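Local coordinates for isomerase/lactonizing enzyme (Agrobacterium tumefaciens, PDB 1RVK), which is of unknown function but binds magnesium as a member of the enolase superfamily, and probably works through abstraction of a proton alpha to a substrate carboxylate, at residues Q35-V40 against E47-T52; L132-I137 against W327-L332; G140-G145 against P175-A180. All blocks are in the same frame, centred on the assembly; numbering follows the deposited sequence.

Contact 1 (Q35-V40 against E47-T52); sequences QAMLTV and EGHSFT
Met37, a selenomethionine, runs beside Phe51 with both side chains pointing the same way from a non-hydrogen-bonded antiparallel pair. Its CB lies 3.6 Å from CE1 of Phe51, CG stays near the same ring carbon, and SE reaches 3.8 Å from CZ of Phe51. A chi1 of 178° puts CG anti to the backbone N, where it meets CE1 of Phe51; the chain bends at chi3. SE sits 4.5 Å from the ring centroid of Phe51, obliquely, as a Met-aromatic contact; SE is also 4.2 Å from CB of His49.

The next pair on this face is polar. ND1 of His49 meets OG1 of Thr39 at 2.8 Å, with the hydroxyl oxygen in the plane of the imidazole at its edge, while CG2 of Thr39 reaches the same ring side. Glu47 also puts OE2 at the imidazole edge, and its carboxylate forms a salt bridge with Arg41.

Six backbone bonds tie the hairpin, from Ala36 N to Thr52 O at 2.9 Å through to the Val40–Gly48 pair. Leu38, Ser50 and Thr52 occupy the other face and pack on helix 98-116, whereas Phe373 and Ile376 touch Met37 from the first. That first face thus joins a Met-aromatic pair to a polar one, on an N-terminal-domain hairpin whose strand 47-52 is the outer one; imidazole ND1 is paired with a threonine hydroxyl, and either could be the donor.

Contact 2 (L132-I137 against W327-L332); sequences LAYGSI and WYERGL
Tyr134 turns the edge of its ring to the face of Trp327, the two planes standing at 88° in a T-shaped pair. The point of contact is CD2 of Tyr134, 3.4 Å from CG of Trp327, over the five-membered ring; CB of Tyr134 lies over the six-membered ring in a CH-pi contact. A chi1 of 63° puts CG of Tyr134 between the backbone N and the carbonyl carbon.

One face of the same phenol lies against Glu329, whose CA is 4.2 Å from the ring centroid of Tyr134. From there the glutamate chain, extended beyond CG, crosses the tyrosine, bringing CD 3.0 Å from OH of Tyr134 with ring and carboxylate planes 35° apart. This is proximity without a hydrogen bond: the phenol OH bonds to Lys169 instead. Glu329 OE1 accepts from OG of Ser136 at 2.8 Å through its anti lone pair, and also pairs with Lys169, while OE2 pairs with Arg280 and accepts from the backbone N of Gly310.

The two strands that carry these groups run parallel, their backbone bonds alternating across the gap from Tyr328 N to Leu132 O (3.1 Å) through to Ser136 N to Arg330 O. Strands 130-137 and 328-333 are thereby neighbours in the barrel of the enolase C-terminal domain.

The side chain of Glu329 comes within about 5 Å of the bound magnesium ion. Gripped through both oxygens by a serine, a lysine, an arginine and a backbone N-H, its carboxylate is fixed in rotation beside the metal pocket.

Contact 3 (G140-G145 against P175-A180); sequences GDELEG and PPVSWA
Two strand-to-helix loops at the C-terminal end of the barrel meet here, with Glu142 of one reaching Val177 and Ser178 of the other. The side chain of Glu142 slides past Val177 in the opposite direction, CG lying 4.0 Å from CG1 of Val177 in an aliphatic contact and CD at a similar range. CG of Glu142 is anti to its own carbonyl carbon (chi1 -66°), and the chain then extends to bring the carboxylate to Ser178. There OE2 of Glu142 stands 3.3 Å from OG of Ser178, with OE1 slightly farther; both are weak as hydrogen bonds, and which oxygen receives the proton is not settled.

Residues 140-145 follow strand 130-137 and lead to helix 150-163; residues 175-180 lie between strand 167-171 and helix 183-197. In a beta/alpha barrel such loops lie at the end of the strands where the metal is held, here by Asp206, Glu232 and Glu258. The contact is well away from that site, Gly140 being about 14 Å from the bound magnesium ion (nearest atoms).

The CB of Asp141 points away, while Glu142 is directed toward 175-180. An Asx turn follows within the first loop: OD1 of Asp141 accepts from N of Leu143 at 3.0 Å, from above the carboxylate plane. The same oxygen takes the backbone N of Leu147, and OD2 binds His334.

CG2 of Val177 packs against O of Gly140 at 3.7 Å. That carbonyl accepts a hydrogen bond from NE2 of His26. Over one face of the Trp179 indole lies CG1 of Val177, and at its edge, in plane, sits a water. This water donates to O of Asp141 at 2.9 Å and is a weak acceptor from NE1 of Trp179, 3.4 Å away.

Contact 1 comes first along the chain and belongs to the three-stranded antiparallel sheet of the N-terminal domain. Contacts 2 and 3 belong to the barrel: residues 132-137 lead almost directly into 140-145, and both segments of contact 3 fall between the two segments of contact 2. The centres of contacts 2 and 3 are about 22 Å apart, and those of contacts 1 and 2 about 24 Å. Contacts 1 and 3 are farthest separated, at about 34 Å between centres. Contact 2 pairs 130-137 with 328-333 and so closes the barrel between its first and last strands, near the metal, whereas contact 3 links two successive strand-to-helix loops beyond the strand ends.

Contact 1 (Q35-V40 against E47-T52)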
# COMPACT_ATOMS: atom_id res chain seq x y z
N GLN A 35 -10.73 13.07 -6.18
CA GLN A 35 -10.67 11.97 -5.23
C GLN A 35 -12.11 11.58 -4.90
O GLN A 35 -12.99 12.42 -4.89
CB GLN A 35 -9.95 12.41 -3.95
CG GLN A 35 -9.89 11.35 -2.86
CD GLN A 35 -9.03 10.15 -3.24
OE1 GLN A 35 -9.02 9.15 -2.54
NE2 GLN A 35 -8.31 10.27 -4.35
N ALA A 36 -12.34 10.30 -4.63
CA ALA A 36 -13.69 9.87 -4.30
C ALA A 36 -13.79 9.29 -2.90
O ALA A 36 -12.86 8.65 -2.41
CB ALA A 36 -14.17 8.83 -5.32
N MSE A 37 -14.92 9.54 -2.24
CA MSE A 37 -15.15 9.00 -0.91
C MSE A 37 -16.42 8.17 -0.97
O MSE A 37 -17.47 8.65 -1.42
CB MSE A 37 -15.31 10.12 0.13
CG MSE A 37 -15.62 9.59 1.54
SE MSE A 37 -15.77 10.93 2.95
CE MSE A 37 -17.43 11.75 2.39
N LEU A 38 -16.31 6.92 -0.55
CA LEU A 38 -17.44 6.01 -0.53
C LEU A 38 -18.01 6.00 0.89
O LEU A 38 -17.26 5.87 1.86
CB LEU A 38 -16.99 4.59 -0.91
CG LEU A 38 -18.02 3.45 -1.00
CD1 LEU A 38 -18.58 3.12 0.36
CD2 LEU A 38 -19.12 3.83 -1.96
N THR A 39 -19.32 6.16 1.00
CA THR A 39 -19.98 6.15 2.31
C THR A 39 -21.09 5.10 2.35
O THR A 39 -21.90 5.00 1.43
CB THR A 39 -20.63 7.53 2.64
OG1 THR A 39 -19.60 8.51 2.84
CG2 THR A 39 -21.47 7.42 3.91
N VAL A 40 -21.09 4.30 3.41
CA VAL A 40 -22.11 3.27 3.60
C VAL A 40 -22.90 3.69 4.84
O VAL A 40 -22.31 3.95 5.90
CB VAL A 40 -21.48 1.88 3.84
CG1 VAL A 40 -22.58 0.84 4.06
CG2 VAL A 40 -20.61 1.49 2.65
N GLU A 47 -22.57 5.78 9.85
CA GLU A 47 -21.88 5.77 8.56
C GLU A 47 -20.46 5.26 8.64
O GLU A 47 -19.82 5.31 9.70
CB GLU A 47 -21.86 7.19 7.96
CG GLU A 47 -23.23 7.74 7.59
CD GLU A 47 -23.18 9.19 7.14
OE1 GLU A 47 -24.23 9.71 6.72
OE2 GLU A 47 -22.10 9.81 7.21
N GLY A 48 -19.97 4.76 7.51
CA GLY A 48 -18.62 4.26 7.38
C GLY A 48 -18.09 4.84 6.08
O GLY A 48 -18.83 4.92 5.10
N HIS A 49 -16.82 5.25 6.06
CA HIS A 49 -16.25 5.88 4.87
C HIS A 49 -14.90 5.30 4.45
O HIS A 49 -14.18 4.73 5.26
CB HIS A 49 -16.03 7.37 5.12
CG HIS A 49 -17.14 8.03 5.89
ND1 HIS A 49 -18.31 8.44 5.30
CD2 HIS A 49 -17.25 8.32 7.21
CE1 HIS A 49 -19.11 8.96 6.22
NE2 HIS A 49 -18.49 8.89 7.39
N SER A 50 -14.57 5.47 3.17
CA SER A 50 -13.29 5.02 2.64
C SER A 50 -12.99 5.77 1.35
O SER A 50 -13.90 6.09 0.58
CB SER A 50 -13.31 3.51 2.40
OG SER A 50 -11.99 3.00 2.36
N PHE A 51 -11.72 6.06 1.11
CA PHE A 51 -11.29 6.82 -0.06
C PHE A 51 -10.66 5.98 -1.17
O PHE A 51 -10.02 4.96 -0.90
CB PHE A 51 -10.29 7.89 0.37
CG PHE A 51 -10.87 8.89 1.33
CD1 PHE A 51 -11.58 9.99 0.85
CD2 PHE A 51 -10.74 8.72 2.70
CE1 PHE A 51 -12.16 10.90 1.74
CE2 PHE A 51 -11.31 9.63 3.59
CZ PHE A 51 -12.02 10.72 3.11
N THR A 52 -10.84 6.43 -2.41
CA THR A 52 -10.26 5.75 -3.57
C THR A 52 -10.38 6.64 -4.80
O THR A 52 -10.96 7.72 -4.73
CB THR A 52 -10.95 4.40 -3.86
OG1 THR A 52 -10.15 3.64 -4.78
CG2 THR A 52 -12.33 4.61 -4.45

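Contact 2 (L132-I137 against W327-L332)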
# COMPACT_ATOMS: atom_id res chain seq x y z
N LEU A 132 7.19 0.10 13.85
CA LEU A 132 8.26 0.72 13.09
C LEU A 132 7.81 0.89 11.65
O LEU A 132 7.10 0.05 11.11
CB LEU A 132 9.51 -0.16 13.11
CG LEU A 132 10.28 -0.31 14.42
CD1 LEU A 132 11.38 -1.35 14.24
CD2 LEU A 132 10.88 1.03 14.83
N ALA A 133 8.23 1.99 11.04
CA ALA A 133 7.89 2.26 9.65
C ALA A 133 9.17 2.49 8.87
O ALA A 133 10.16 2.98 9.43
CB ALA A 133 6.99 3.50 9.56
N TYR A 134 9.17 2.11 7.60
CA TYR A 134 10.35 2.38 6.78
C TYR A 134 9.96 3.50 5.84
O TYR A 134 8.79 3.64 5.48
CB TYR A 134 10.82 1.13 6.01
CG TYR A 134 9.88 0.51 4.98
CD1 TYR A 134 9.72 1.07 3.71
CD2 TYR A 134 9.22 -0.68 5.26
CE1 TYR A 134 8.92 0.44 2.73
CE2 TYR A 134 8.43 -1.31 4.30
CZ TYR A 134 8.28 -0.76 3.05
OH TYR A 134 7.51 -1.41 2.11
N GLY A 135 10.93 4.34 5.49
CA GLY A 135 10.65 5.44 4.58
C GLY A 135 10.72 4.88 3.18
O GLY A 135 11.79 4.48 2.72
N SER A 136 9.58 4.85 2.50
CA SER A 136 9.48 4.31 1.14
C SER A 136 9.67 5.45 0.14
O SER A 136 8.77 6.28 -0.04
CB SER A 136 8.12 3.64 0.96
OG SER A 136 8.16 2.64 -0.04
N ILE A 137 10.82 5.47 -0.52
CA ILE A 137 11.16 6.52 -1.48
C ILE A 137 10.53 6.35 -2.86
O ILE A 137 10.53 5.26 -3.43
CB ILE A 137 12.69 6.61 -1.66
CG1 ILE A 137 13.36 6.80 -0.29
CG2 ILE A 137 13.04 7.78 -2.57
CD1 ILE A 137 14.87 6.76 -0.34
N TRP A 327 7.23 -4.13 9.23
CA TRP A 327 6.97 -2.70 9.09
C TRP A 327 5.62 -2.24 8.57
O TRP A 327 4.80 -3.02 8.09
CB TRP A 327 7.95 -2.06 8.11
CG TRP A 327 9.35 -2.54 8.08
CD1 TRP A 327 9.84 -3.61 7.37
CD2 TRP A 327 10.48 -1.90 8.67
NE1 TRP A 327 11.22 -3.65 7.48
CE2 TRP A 327 11.63 -2.61 8.27
CE3 TRP A 327 10.63 -0.78 9.50
CZ2 TRP A 327 12.92 -2.24 8.67
CZ3 TRP A 327 11.91 -0.41 9.89
CH2 TRP A 327 13.03 -1.13 9.48
N TYR A 328 5.46 -0.92 8.65
CA TYR A 328 4.32 -0.22 8.09
C TYR A 328 5.08 0.57 7.02
O TYR A 328 6.15 1.11 7.30
CB TYR A 328 3.68 0.75 9.09
CG TYR A 328 2.85 1.83 8.42
CD1 TYR A 328 3.29 3.15 8.37
CD2 TYR A 328 1.61 1.54 7.84
CE1 TYR A 328 2.53 4.16 7.78
CE2 TYR A 328 0.83 2.53 7.24
CZ TYR A 328 1.30 3.84 7.22
OH TYR A 328 0.53 4.84 6.66
N GLU A 329 4.54 0.61 5.81
CA GLU A 329 5.19 1.32 4.72
C GLU A 329 4.73 2.77 4.70
O GLU A 329 3.58 3.05 4.37
CB GLU A 329 4.87 0.64 3.38
CG GLU A 329 5.58 1.26 2.20
CD GLU A 329 5.45 0.44 0.93
OE1 GLU A 329 6.07 0.83 -0.07
OE2 GLU A 329 4.72 -0.58 0.94
N ARG A 330 5.64 3.69 5.04
CA ARG A 330 5.30 5.11 5.08
C ARG A 330 5.87 5.83 3.86
O ARG A 330 7.08 5.96 3.70
CB ARG A 330 5.85 5.73 6.37
CG ARG A 330 5.12 7.00 6.83
CD ARG A 330 5.44 7.29 8.30
NE ARG A 330 4.61 8.34 8.87
CZ ARG A 330 4.94 9.63 8.91
NH1 ARG A 330 6.11 10.04 8.44
NH2 ARG A 330 4.09 10.51 9.43
N GLY A 331 4.97 6.30 3.00
CA GLY A 331 5.39 6.99 1.79
C GLY A 331 4.26 7.02 0.78
O GLY A 331 3.10 6.80 1.15
N LEU A 332 4.57 7.25 -0.49
CA LEU A 332 5.93 7.45 -0.97
C LEU A 332 6.51 8.82 -0.61
O LEU A 332 5.79 9.82 -0.56
CB LEU A 332 5.99 7.23 -2.48
CG LEU A 332 5.54 5.83 -2.91
CD1 LEU A 332 5.56 5.71 -4.42
CD2 LEU A 332 6.46 4.80 -2.28

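Contact 3 (G140-G145 against P175-A180)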
# COMPACT_ATOMS: atom_id res chain seq x y z
N GLY A 140 12.55 6.81 -9.14
CA GLY A 140 13.50 7.82 -9.59
C GLY A 140 12.94 8.76 -10.64
O GLY A 140 11.96 8.44 -11.32
N ASP A 141 13.57 9.91 -10.79
CA ASP A 141 13.14 10.89 -11.78
C ASP A 141 14.34 11.53 -12.47
O ASP A 141 15.46 11.01 -12.42
CB ASP A 141 12.27 11.97 -11.12
CG ASP A 141 12.92 12.57 -9.88
OD1 ASP A 141 14.09 12.99 -9.95
OD2 ASP A 141 12.24 12.64 -8.83
N GLU A 142 14.10 12.66 -13.13
CA GLU A 142 15.16 13.38 -13.82
C GLU A 142 15.17 14.83 -13.34
O GLU A 142 15.58 15.74 -14.06
CB GLU A 142 14.95 13.29 -15.33
CG GLU A 142 15.11 11.87 -15.86
CD GLU A 142 14.84 11.75 -17.35
OE1 GLU A 142 13.65 11.78 -17.75
OE2 GLU A 142 15.81 11.64 -18.12
N LEU A 143 14.71 15.01 -12.10
CA LEU A 143 14.65 16.33 -11.46
C LEU A 143 15.94 16.62 -10.72
O LEU A 143 16.33 15.89 -9.81
CB LEU A 143 13.48 16.38 -10.47
CG LEU A 143 12.05 16.51 -10.99
CD1 LEU A 143 11.86 15.71 -12.25
CD2 LEU A 143 11.08 16.05 -9.91
N GLU A 144 16.62 17.69 -11.12
CA GLU A 144 17.87 18.07 -10.49
C GLU A 144 17.67 18.24 -8.98
O GLU A 144 16.79 18.98 -8.55
CB GLU A 144 18.38 19.37 -11.10
CG GLU A 144 19.83 19.68 -10.80
CD GLU A 144 20.33 20.89 -11.58
OE1 GLU A 144 20.20 20.88 -12.82
OE2 GLU A 144 20.86 21.83 -10.96
N GLY A 145 18.47 17.53 -8.19
CA GLY A 145 18.35 17.62 -6.75
C GLY A 145 17.25 16.75 -6.16
O GLY A 145 17.10 16.67 -4.94
N PRO A 175 10.85 3.43 -16.72
CA PRO A 175 10.31 4.27 -17.80
C PRO A 175 8.97 4.84 -17.33
O PRO A 175 8.32 4.26 -16.46
CB PRO A 175 10.18 3.28 -18.97
CG PRO A 175 10.04 1.95 -18.30
CD PRO A 175 11.02 2.04 -17.16
N PRO A 176 8.53 5.96 -17.92
CA PRO A 176 9.13 6.74 -19.00
C PRO A 176 10.43 7.51 -18.76
O PRO A 176 10.76 8.39 -19.56
CB PRO A 176 7.98 7.65 -19.44
CG PRO A 176 7.27 7.91 -18.16
CD PRO A 176 7.23 6.53 -17.52
N VAL A 177 11.16 7.23 -17.68
CA VAL A 177 12.43 7.92 -17.49
C VAL A 177 13.25 7.54 -18.72
O VAL A 177 13.48 6.37 -18.98
CB VAL A 177 13.17 7.47 -16.21
CG1 VAL A 177 14.65 7.89 -16.27
CG2 VAL A 177 12.53 8.10 -14.98
N SER A 178 13.66 8.56 -19.47
CA SER A 178 14.42 8.40 -20.71
C SER A 178 15.31 7.17 -20.88
O SER A 178 15.10 6.36 -21.77
CB SER A 178 15.27 9.65 -20.95
OG SER A 178 14.46 10.81 -21.01
N TRP A 179 16.31 7.05 -20.01
CA TRP A 179 17.28 5.96 -20.09
C TRP A 179 16.94 4.68 -19.32
O TRP A 179 17.64 3.67 -19.45
CB TRP A 179 18.63 6.47 -19.62
CG TRP A 179 18.55 7.11 -18.26
CD1 TRP A 179 18.37 8.44 -17.98
CD2 TRP A 179 18.60 6.44 -17.00
NE1 TRP A 179 18.29 8.63 -16.62
CE2 TRP A 179 18.43 7.42 -15.99
CE3 TRP A 179 18.76 5.10 -16.61
CZ2 TRP A 179 18.42 7.10 -14.63
CZ3 TRP A 179 18.75 4.79 -15.26
CH2 TRP A 179 18.58 5.79 -14.28
N ALA A 180 15.88 4.71 -18.52
CA ALA A 180 15.50 3.56 -17.70
C ALA A 180 14.92 2.37 -18.47
O ALA A 180 14.32 2.54 -19.53
CB ALA A 180 14.52 4.01 -16.61
O HOH W 1 17.87 10.72 -13.96